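PDB 4D3D: imine reductase from Bacillus cereus, which catalyses the NADPH-dependent, S-selective reduction of imines such as 2-methylpyrroline. Local coordinates for residues E234-R239 and S293-S298; T70-L75 and E96-N101; Y152-R157 and G181-Y186. All coordinates share one frame; numbering follows the deposited sequence.

Contact 1 of 3, residues E234-R239 and S293-S298. With P4C (O-acetaldehydyl-hexaethylene glycol), chain E.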
loop_
_atom_site.group_PDB
_atom_site.type_symbol
_atom_site.label_atom_id
_atom_site.label_comp_id
_atom_site.label_asym_id
_atom_site.label_seq_id
_atom_site.Cartn_x
_atom_site.Cartn_y
_atom_site.Cartn_z
ATOM N N GLU B 234 -7.644 8.867 6.240
ATOM C CA GLU B 234 -8.688 9.676 6.854
ATOM C C GLU B 234 -8.202 11.077 7.175
ATOM O O GLU B 234 -8.921 12.046 6.947
ATOM C CB GLU B 234 -9.217 9.007 8.177
ATOM C CG GLU B 234 -9.918 7.704 7.898
ATOM N N PHE B 235 -6.996 11.201 7.720
ATOM C CA PHE B 235 -6.375 12.522 8.056
ATOM C C PHE B 235 -6.229 13.418 6.840
ATOM O O PHE B 235 -6.614 14.596 6.896
ATOM C CB PHE B 235 -5.017 12.347 8.698
ATOM C CG PHE B 235 -4.384 13.643 9.118
ATOM C CD1 PHE B 235 -4.740 14.268 10.334
ATOM C CD2 PHE B 235 -3.479 14.270 8.302
ATOM C CE1 PHE B 235 -4.181 15.496 10.680
ATOM C CE2 PHE B 235 -2.921 15.514 8.623
ATOM C CZ PHE B 235 -3.281 16.155 9.823
ATOM N N TYR B 236 -5.698 12.851 5.765
ATOM C CA TYR B 236 -5.348 13.707 4.602
ATOM C C TYR B 236 -6.506 13.915 3.634
ATOM O O TYR B 236 -6.483 14.928 2.929
ATOM C CB TYR B 236 -4.165 13.126 3.866
ATOM C CG TYR B 236 -2.827 13.303 4.608
ATOM C CD1 TYR B 236 -2.210 14.549 4.757
ATOM C CD2 TYR B 236 -2.176 12.201 5.088
ATOM C CE1 TYR B 236 -0.976 14.661 5.416
ATOM C CE2 TYR B 236 -0.879 12.320 5.678
ATOM C CZ TYR B 236 -0.346 13.572 5.871
ATOM O OH TYR B 236 0.924 13.656 6.465
ATOM N N THR B 237 -7.543 13.078 3.680
ATOM C CA THR B 237 -8.724 13.214 2.799
ATOM C C THR B 237 -9.312 14.625 2.654
ATOM O O THR B 237 -9.387 15.180 1.548
ATOM C CB THR B 237 -9.768 12.124 3.144
ATOM O OG1 THR B 237 -9.308 10.857 2.641
ATOM C CG2 THR B 237 -11.113 12.411 2.597
ATOM N N PRO B 238 -9.693 15.277 3.777
ATOM C CA PRO B 238 -10.295 16.621 3.667
ATOM C C PRO B 238 -9.324 17.671 3.159
ATOM O O PRO B 238 -9.760 18.577 2.433
ATOM C CB PRO B 238 -10.794 16.893 5.115
ATOM C CG PRO B 238 -9.989 15.969 5.992
ATOM C CD PRO B 238 -9.681 14.772 5.154
ATOM N N ARG B 239 -8.021 17.523 3.461
ATOM C CA ARG B 239 -6.979 18.442 2.928
ATOM C C ARG B 239 -6.857 18.287 1.374
ATOM O O ARG B 239 -6.791 19.233 0.620
ATOM C CB ARG B 239 -5.647 18.186 3.627
ATOM C CG ARG B 239 -5.704 18.524 5.138
ATOM C CD ARG B 239 -4.708 17.864 6.043
ATOM N NE ARG B 239 -3.402 18.016 5.554
ATOM C CZ ARG B 239 -2.363 18.564 6.192
ATOM N NH1 ARG B 239 -2.488 19.036 7.425
ATOM N NH2 ARG B 239 -1.190 18.608 5.529
ATOM N N SER B 293 8.759 22.340 1.466
ATOM C CA SER B 293 8.071 22.658 2.737
ATOM C C SER B 293 6.600 22.257 2.784
ATOM O O SER B 293 5.897 22.547 3.768
ATOM C CB SER B 293 8.239 24.185 3.137
ATOM O OG SER B 293 9.647 24.481 3.257
ATOM N N ASP B 294 6.100 21.622 1.703
ATOM C CA ASP B 294 4.723 21.105 1.721
ATOM C C ASP B 294 4.615 19.663 2.203
ATOM O O ASP B 294 5.633 18.955 2.316
ATOM C CB ASP B 294 4.173 21.104 0.310
ATOM C CG ASP B 294 4.077 22.482 -0.345
ATOM O OD1 ASP B 294 4.146 23.538 0.324
ATOM O OD2 ASP B 294 3.847 22.497 -1.588
ATOM N N SER B 295 3.390 19.243 2.523
ATOM C CA SER B 295 3.117 17.830 2.828
ATOM C C SER B 295 3.476 16.976 1.645
ATOM O O SER B 295 3.453 17.454 0.445
ATOM C CB SER B 295 1.628 17.643 3.087
ATOM O OG SER B 295 1.340 16.270 3.315
ATOM N N PHE B 296 3.929 15.755 1.908
ATOM C CA PHE B 296 4.071 14.755 0.795
ATOM C C PHE B 296 2.846 14.547 -0.025
ATOM O O PHE B 296 2.982 14.032 -1.168
ATOM C CB PHE B 296 4.653 13.445 1.312
ATOM C CG PHE B 296 3.609 12.454 1.813
ATOM C CD1 PHE B 296 3.143 12.506 3.110
ATOM C CD2 PHE B 296 3.155 11.446 0.986
ATOM C CE1 PHE B 296 2.224 11.571 3.562
ATOM C CE2 PHE B 296 2.239 10.519 1.416
ATOM C CZ PHE B 296 1.765 10.575 2.718
ATOM N N THR B 297 1.673 14.972 0.424
ATOM C CA THR B 297 0.429 14.871 -0.380
ATOM C C THR B 297 0.539 15.713 -1.643
ATOM O O THR B 297 -0.147 15.472 -2.612
ATOM C CB THR B 297 -0.848 15.198 0.388
ATOM O OG1 THR B 297 -0.811 16.545 0.859
ATOM C CG2 THR B 297 -1.030 14.257 1.518
ATOM N N SER B 298 1.449 16.679 -1.607
ATOM C CA SER B 298 1.705 17.520 -2.762
ATOM C C SER B 298 2.172 16.681 -3.968
ATOM O O SER B 298 2.108 17.203 -5.109
ATOM C CB SER B 298 2.742 18.623 -2.464
ATOM O OG SER B 298 4.034 18.135 -2.157
HETATM O O1 P4C E . -1.922 8.436 12.225
HETATM C C2 P4C E . -2.655 9.630 11.784
HETATM C C3 P4C E . -1.873 10.955 11.798
HETATM O O4 P4C E . -1.685 11.444 10.484
HETATM C C5 P4C E . -0.756 12.527 10.230
HETATM C C6 P4C E . 0.687 12.086 10.471
HETATM O O7 P4C E . 1.624 12.438 9.426
HETATM C C8 P4C E . 2.960 11.835 9.580
HETATM C C9 P4C E . 3.528 11.346 8.204
HETATM O O10 P4C E . 4.792 10.531 8.169
HETATM C C11 P4C E . 5.380 9.633 9.171
HETATM C C12 P4C E . 5.393 8.095 8.849
HETATM O O13 P4C E . 5.035 7.217 10.027
HETATM C C14 P4C E . 4.852 5.745 9.936
HETATM C C15 P4C E . 4.015 5.112 11.109
HETATM O O16 P4C E . 3.031 4.043 10.683
HETATM C C17 P4C E . 2.152 3.202 11.572
HETATM C C18 P4C E . 2.917 2.399 12.725
HETATM O O19 P4C E . 2.880 0.913 12.615
HETATM C C20 P4C E . 3.843 0.438 13.651
HETATM C C21 P4C E . 3.529 -1.013 13.991
HETATM O O22 P4C E . 4.567 -1.654 14.787
HETATM O O HOH W 1 -2.277 17.694 2.820
#
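Y236 carries its CG anti to the carbonyl carbon, beside the backbone N (chi1 -73°), and T297 holds CG2 in the corresponding position, which brings the methyl over one face of the tyrosine ring. T297 CG2 lies 3.9 Å from the centroid of the Y236 ring and 26° off its normal, a CH-pi contact displaced toward CD1. The opposite face is covered by its neighbour F235, whose CD2 sits over the ring centre. F296 adds an offset edge-to-face pair: its edge points to the Y236 face, with the planes at 82° and the centroids of the two rings 5.5 Å apart. In this way helix 215-242 receives the loop that leads into helix 300-304, all within the reductive aminase-like C-terminal domain. The loop is shaped by an ST turn, in which S295 OG accepts from T297 N at 3.2 Å, while S295 O takes both S298 N and S298 OG. A serine suits this place because the same OG also bonds D250, the acid that holds Y236 OH too. A water bridges the segments, 3.0 Å from R239 NE and 2.7 Å from T297 OG1; beyond it, R239 makes a salt bridge with D248 and T297 OG1 bonds H245. At the ligand pocket, Y236 OH comes within 3.3 Å of P4C O7, and F235 lays a ring face against P4C O4.

Contact 2 of 3, residues T70-L75 and E96-N101; sequences TVNEAL and EPVSEN
The carboxamides of N72 and N101 meet with their planes 73° apart, their side chains crossing at about a right angle. N101 ND2, 3.5 Å from N72 CG, and the V98 methyl CG1, 3.9 Å from the same N72 CG, both come obliquely, from opposite sides of the N72 amide plane. N72 is deposited in two conformers, and in the one described its amide is probably turned over, leaving the assignment of oxygen and nitrogen doubtful. Turned back, it may offer an oxygen to N101 ND2.

Beside this polar pair lies a small aliphatic cluster centred on V98, whose two methyls divide the work. CG1 faces N72, while CG2, set between the backbone N and the carbonyl carbon of V98, reaches the helix residues one turn apart. V98 CG2 is 4.0 Å from V71 CG1, and the L75 CD1 to V98 CG2 distance is also 4.0 Å. A branched valine suits the place because it can touch both sorts of neighbour from a single short side chain. L75 also packs on L102, and V71 on W50 of strand 46-50.

Each segment is ordered by its own polar bonds. Helix 71-77 begins with a capping box: E73 N donates to T70 OG1 at 3.2 Å, and T70 N returns a weak bond to E73 OE1. In 96-101, E96 O accepts S99 OG at 2.8 Å as well as S99 N, and S99 OG also bonds R128. The contact thus joins two connections between parallel strands of the Rossmann-type domain, and its chemistry implies adhesion through aliphatic packing, with two neutral amides bordering it and no charge pairing across it.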
loop_
_atom_site.group_PDB
_atom_site.type_symbol
_atom_site.label_atom_id
_atom_site.label_comp_id
_atom_site.label_asym_id
_atom_site.label_seq_id
_atom_site.Cartn_x
_atom_site.Cartn_y
_atom_site.Cartn_z
ATOM N N THR B 70 -27.889 -19.774 -31.737
ATOM C CA THR B 70 -27.382 -18.487 -32.276
ATOM C C THR B 70 -27.537 -17.331 -31.286
ATOM O O THR B 70 -28.407 -17.346 -30.384
ATOM C CB THR B 70 -28.128 -18.088 -33.572
ATOM O OG1 THR B 70 -29.485 -17.688 -33.331
ATOM C CG2 THR B 70 -28.171 -19.229 -34.582
ATOM N N VAL B 71 -26.747 -16.301 -31.518
ATOM C CA VAL B 71 -26.782 -15.030 -30.695
ATOM C C VAL B 71 -28.192 -14.416 -30.827
ATOM O O VAL B 71 -28.742 -13.933 -29.852
ATOM C CB VAL B 71 -25.696 -14.075 -31.208
ATOM C CG1 VAL B 71 -25.807 -12.652 -30.638
ATOM C CG2 VAL B 71 -24.328 -14.653 -30.857
ATOM N N ASN B 72 -28.776 -14.498 -32.032
ATOM C CA ASN B 72 -30.139 -13.931 -32.313
ATOM C C ASN B 72 -31.136 -14.543 -31.389
ATOM O O ASN B 72 -31.979 -13.857 -30.790
ATOM C CB ASN B 72 -30.539 -14.121 -33.800
ATOM C CG ASN B 72 -30.192 -12.928 -34.619
ATOM O OD1 ASN B 72 -30.294 -12.905 -35.848
ATOM N ND2 ASN B 72 -29.794 -11.904 -33.922
ATOM N N GLU B 73 -31.090 -15.869 -31.240
ATOM C CA GLU B 73 -32.034 -16.544 -30.383
ATOM C C GLU B 73 -31.824 -16.182 -28.916
ATOM O O GLU B 73 -32.801 -16.036 -28.118
ATOM C CB GLU B 73 -31.924 -18.085 -30.604
ATOM C CG GLU B 73 -32.415 -18.525 -31.992
ATOM C CD GLU B 73 -31.982 -19.955 -32.230
ATOM O OE1 GLU B 73 -30.798 -20.156 -32.413
ATOM O OE2 GLU B 73 -32.778 -20.856 -32.117
ATOM N N ALA B 74 -30.554 -16.037 -28.530
ATOM C CA ALA B 74 -30.248 -15.713 -27.153
ATOM C C ALA B 74 -30.802 -14.289 -26.816
ATOM O O ALA B 74 -31.345 -14.078 -25.757
ATOM C CB ALA B 74 -28.726 -15.791 -26.878
ATOM N N LEU B 75 -30.583 -13.332 -27.702
ATOM C CA LEU B 75 -31.086 -11.935 -27.481
ATOM C C LEU B 75 -32.618 -11.949 -27.417
ATOM O O LEU B 75 -33.203 -11.232 -26.642
ATOM C CB LEU B 75 -30.602 -11.045 -28.626
ATOM C CG LEU B 75 -29.107 -10.689 -28.703
ATOM C CD1 LEU B 75 -28.808 -9.901 -29.955
ATOM C CD2 LEU B 75 -28.749 -9.859 -27.470
ATOM N N GLU B 96 -22.273 -6.674 -33.207
ATOM C CA GLU B 96 -22.254 -5.736 -34.368
ATOM C C GLU B 96 -23.031 -6.330 -35.537
ATOM O O GLU B 96 -23.847 -5.606 -36.174
ATOM C CB GLU B 96 -20.834 -5.295 -34.797
ATOM C CG GLU B 96 -20.802 -4.159 -35.876
ATOM C CD GLU B 96 -21.070 -4.659 -37.293
ATOM O OE1 GLU B 96 -20.769 -5.853 -37.554
ATOM O OE2 GLU B 96 -21.692 -3.897 -38.111
ATOM N N PRO B 97 -22.840 -7.652 -35.814
ATOM C CA PRO B 97 -23.532 -8.195 -37.001
ATOM C C PRO B 97 -25.007 -8.305 -36.827
ATOM O O PRO B 97 -25.690 -8.541 -37.855
ATOM C CB PRO B 97 -22.911 -9.598 -37.151
ATOM C CG PRO B 97 -21.505 -9.429 -36.550
ATOM C CD PRO B 97 -21.784 -8.551 -35.324
ATOM N N VAL B 98 -25.497 -8.211 -35.595
ATOM C CA VAL B 98 -26.918 -8.276 -35.297
ATOM C C VAL B 98 -27.441 -6.985 -34.637
ATOM O O VAL B 98 -28.361 -7.009 -33.877
ATOM C CB VAL B 98 -27.265 -9.531 -34.481
ATOM C CG1 VAL B 98 -27.039 -10.780 -35.341
ATOM C CG2 VAL B 98 -26.479 -9.621 -33.204
ATOM N N SER B 99 -26.852 -5.874 -35.039
ATOM C CA SER B 99 -27.090 -4.561 -34.360
ATOM C C SER B 99 -28.564 -4.150 -34.439
ATOM O O SER B 99 -29.059 -3.420 -33.545
ATOM C CB SER B 99 -26.366 -3.505 -35.194
ATOM O OG SER B 99 -25.014 -3.406 -34.888
ATOM N N GLU B 100 -29.270 -4.595 -35.482
ATOM C CA GLU B 100 -30.717 -4.314 -35.624
ATOM C C GLU B 100 -31.657 -5.041 -34.648
ATOM O O GLU B 100 -32.893 -4.803 -34.636
ATOM C CB GLU B 100 -31.110 -4.597 -37.095
ATOM C CG GLU B 100 -31.306 -6.099 -37.476
ATOM C CD GLU B 100 -30.045 -6.932 -37.901
ATOM O OE1 GLU B 100 -28.901 -6.478 -37.616
ATOM O OE2 GLU B 100 -30.224 -8.067 -38.490
ATOM N N ASN B 101 -31.133 -5.948 -33.820
ATOM C CA ASN B 101 -31.911 -6.727 -32.911
ATOM C C ASN B 101 -31.767 -6.372 -31.453
ATOM O O ASN B 101 -32.204 -7.136 -30.552
ATOM C CB ASN B 101 -31.590 -8.210 -33.120
ATOM C CG ASN B 101 -32.039 -8.720 -34.498
ATOM O OD1 ASN B 101 -33.070 -8.292 -35.037
ATOM N ND2 ASN B 101 -31.270 -9.604 -35.080
#

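Contact 3 of 3, residues Y152-R157 and G181-Y186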
loop_
_atom_site.group_PDB
_atom_site.type_symbol
_atom_site.label_atom_id
_atom_site.label_comp_id
_atom_site.label_asym_id
_atom_site.label_seq_id
_atom_site.Cartn_x
_atom_site.Cartn_y
_atom_site.Cartn_z
ATOM N N TYR B 152 -19.699 -4.058 -8.021
ATOM C CA TYR B 152 -19.932 -2.644 -8.315
ATOM C C TYR B 152 -20.805 -2.516 -9.558
ATOM O O TYR B 152 -20.560 -3.194 -10.521
ATOM C CB TYR B 152 -18.619 -1.938 -8.673
ATOM C CG TYR B 152 -17.574 -1.863 -7.576
ATOM C CD1 TYR B 152 -17.853 -1.209 -6.409
ATOM C CD2 TYR B 152 -16.325 -2.405 -7.735
ATOM C CE1 TYR B 152 -16.909 -1.116 -5.391
ATOM C CE2 TYR B 152 -15.372 -2.312 -6.705
ATOM C CZ TYR B 152 -15.708 -1.706 -5.523
ATOM O OH TYR B 152 -14.803 -1.554 -4.438
ATOM N N TYR B 153 -21.794 -1.643 -9.537
ATOM C CA TYR B 153 -22.603 -1.383 -10.691
ATOM C C TYR B 153 -22.722 0.059 -10.999
ATOM O O TYR B 153 -22.684 0.950 -10.139
ATOM C CB TYR B 153 -24.020 -1.948 -10.446
ATOM C CG TYR B 153 -24.144 -3.443 -10.538
ATOM C CD1 TYR B 153 -23.958 -4.089 -11.732
ATOM C CD2 TYR B 153 -24.337 -4.215 -9.381
ATOM C CE1 TYR B 153 -24.068 -5.464 -11.827
ATOM C CE2 TYR B 153 -24.438 -5.606 -9.453
ATOM C CZ TYR B 153 -24.299 -6.235 -10.664
ATOM O OH TYR B 153 -24.381 -7.601 -10.836
ATOM N N SER B 154 -22.749 0.398 -12.297
ATOM C CA SER B 154 -22.978 1.781 -12.699
ATOM C C SER B 154 -23.672 1.873 -14.055
ATOM O O SER B 154 -23.684 0.889 -14.824
ATOM C CB SER B 154 -21.710 2.645 -12.732
ATOM O OG SER B 154 -20.773 2.200 -13.685
ATOM N N GLY B 155 -24.219 3.037 -14.345
ATOM C CA GLY B 155 -25.089 3.193 -15.531
ATOM C C GLY B 155 -26.412 3.857 -15.083
ATOM O O GLY B 155 -26.539 4.397 -13.989
ATOM N N ASP B 156 -27.384 3.922 -15.975
ATOM C CA ASP B 156 -28.630 4.644 -15.673
ATOM C C ASP B 156 -29.298 4.093 -14.437
ATOM O O ASP B 156 -29.525 2.888 -14.307
ATOM C CB ASP B 156 -29.623 4.597 -16.853
ATOM C CG ASP B 156 -29.495 5.783 -17.788
ATOM O OD1 ASP B 156 -28.465 6.533 -17.765
ATOM O OD2 ASP B 156 -30.476 5.964 -18.555
ATOM N N ARG B 157 -29.646 4.968 -13.505
ATOM C CA ARG B 157 -30.182 4.491 -12.198
ATOM C C ARG B 157 -31.527 3.763 -12.363
ATOM O O ARG B 157 -31.805 2.771 -11.659
ATOM C CB ARG B 157 -30.351 5.630 -11.212
ATOM C CG ARG B 157 -30.919 5.160 -9.866
ATOM C CD ARG B 157 -31.148 6.248 -8.850
ATOM N NE ARG B 157 -30.317 5.891 -7.714
ATOM C CZ ARG B 157 -29.141 6.465 -7.433
ATOM N NH1 ARG B 157 -28.641 7.477 -8.162
ATOM N NH2 ARG B 157 -28.465 6.018 -6.386
ATOM N N GLY B 181 -18.625 4.312 -16.665
ATOM C CA GLY B 181 -17.216 4.053 -16.343
ATOM C C GLY B 181 -17.004 3.795 -14.840
ATOM O O GLY B 181 -15.970 3.239 -14.462
ATOM N N LEU B 182 -17.952 4.193 -13.963
ATOM C CA LEU B 182 -17.663 4.152 -12.507
ATOM C C LEU B 182 -17.468 2.799 -11.869
ATOM O O LEU B 182 -16.570 2.633 -11.016
ATOM C CB LEU B 182 -18.719 4.961 -11.696
ATOM C CG LEU B 182 -18.802 6.430 -11.980
ATOM C CD1 LEU B 182 -20.008 6.983 -11.259
ATOM C CD2 LEU B 182 -17.564 7.200 -11.503
ATOM N N ALA B 183 -18.221 1.777 -12.299
ATOM C CA ALA B 183 -18.009 0.457 -11.808
ATOM C C ALA B 183 -16.587 -0.030 -12.078
ATOM O O ALA B 183 -15.960 -0.653 -11.179
ATOM C CB ALA B 183 -18.997 -0.510 -12.405
ATOM N N MET B 184 -16.034 0.322 -13.227
ATOM C CA MET B 184 -14.653 -0.049 -13.540
ATOM C C MET B 184 -13.642 0.863 -12.795
ATOM O O MET B 184 -12.545 0.411 -12.409
ATOM C CB MET B 184 -14.408 -0.025 -15.045
ATOM C CG MET B 184 -15.224 -1.108 -15.841
ATOM S SD MET B 184 -15.655 -2.677 -14.989
ATOM C CE MET B 184 -14.014 -2.899 -15.035
ATOM N N LEU B 185 -14.000 2.112 -12.634
ATOM C CA LEU B 185 -13.130 3.083 -11.968
ATOM C C LEU B 185 -12.827 2.604 -10.559
ATOM O O LEU B 185 -11.641 2.448 -10.200
ATOM C CB LEU B 185 -13.699 4.453 -11.928
ATOM C CG LEU B 185 -12.767 5.483 -11.167
ATOM C CD1 LEU B 185 -11.466 5.827 -11.889
ATOM C CD2 LEU B 185 -13.647 6.661 -10.886
ATOM N N TYR B 186 -13.844 2.340 -9.791
ATOM C CA TYR B 186 -13.663 1.930 -8.375
ATOM C C TYR B 186 -12.875 0.597 -8.248
ATOM O O TYR B 186 -11.966 0.440 -7.445
ATOM C CB TYR B 186 -14.958 1.821 -7.642
ATOM C CG TYR B 186 -15.579 3.178 -7.226
ATOM C CD1 TYR B 186 -16.399 3.900 -8.069
ATOM C CD2 TYR B 186 -15.252 3.765 -5.986
ATOM C CE1 TYR B 186 -16.935 5.137 -7.701
ATOM C CE2 TYR B 186 -15.775 5.010 -5.625
ATOM C CZ TYR B 186 -16.610 5.680 -6.450
ATOM O OH TYR B 186 -17.160 6.898 -6.041
#
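Strand 152-155 and helix 182-186 run in roughly opposite directions (144°), with their axes 6.9 Å apart at the closest approach, and the CA atoms of Y152 and A183 are the nearest pair, 5.1 Å apart. The alanine permits this: its methyl CB fits between the Y152 carbonyl O, at 3.6 Å, and S154 OG, at 3.5 Å from that same CB. S154 places OG between its backbone N and carbonyl carbon, where it accepts from A183 N at 2.9 Å with an N-H...O angle of 158°. The hydroxyl also bonds D179 O, so one small serine ties the strand both to the turn before the helix and to the first helical residues. This is the junction of the two domains, where the next-to-last strand of the Rossmann-type sheet, 149-155, meets the long helix 182-210 that opens the reductive aminase-like C-terminal domain. Farther along the helix, Y186 CB sits over the centre of the Y152 ring, 4.1 Å from its centroid and 8° off the normal, a CH-pi contact. The Y186 ring itself leads away from the strand, into a cation-pi contact with R176 and an edge-to-face pair with Y221 of the second subunit.

In the fold
From the N terminus, contact 2 comes first: it closes the run from helix 71-77 through strand 80-83 and helix 88-95, entirely inside the Rossmann-type domain. Contact 3 follows, returning the chain after helix 157-170 and strand 171-175 and joining that domain to helix 182-210. Contact 1 comes last, bringing the loop before helix 300-304 back to helix 215-242 across helices 252-268 and 274-288. The three are in series, neither nested nor crossed. Contacts 1 and 2 lie on opposite sides of the chain's centre, their own centres 52 Å apart, with contact 3 at the domain junction. Contacts 1 and 3 both touch the second subunit.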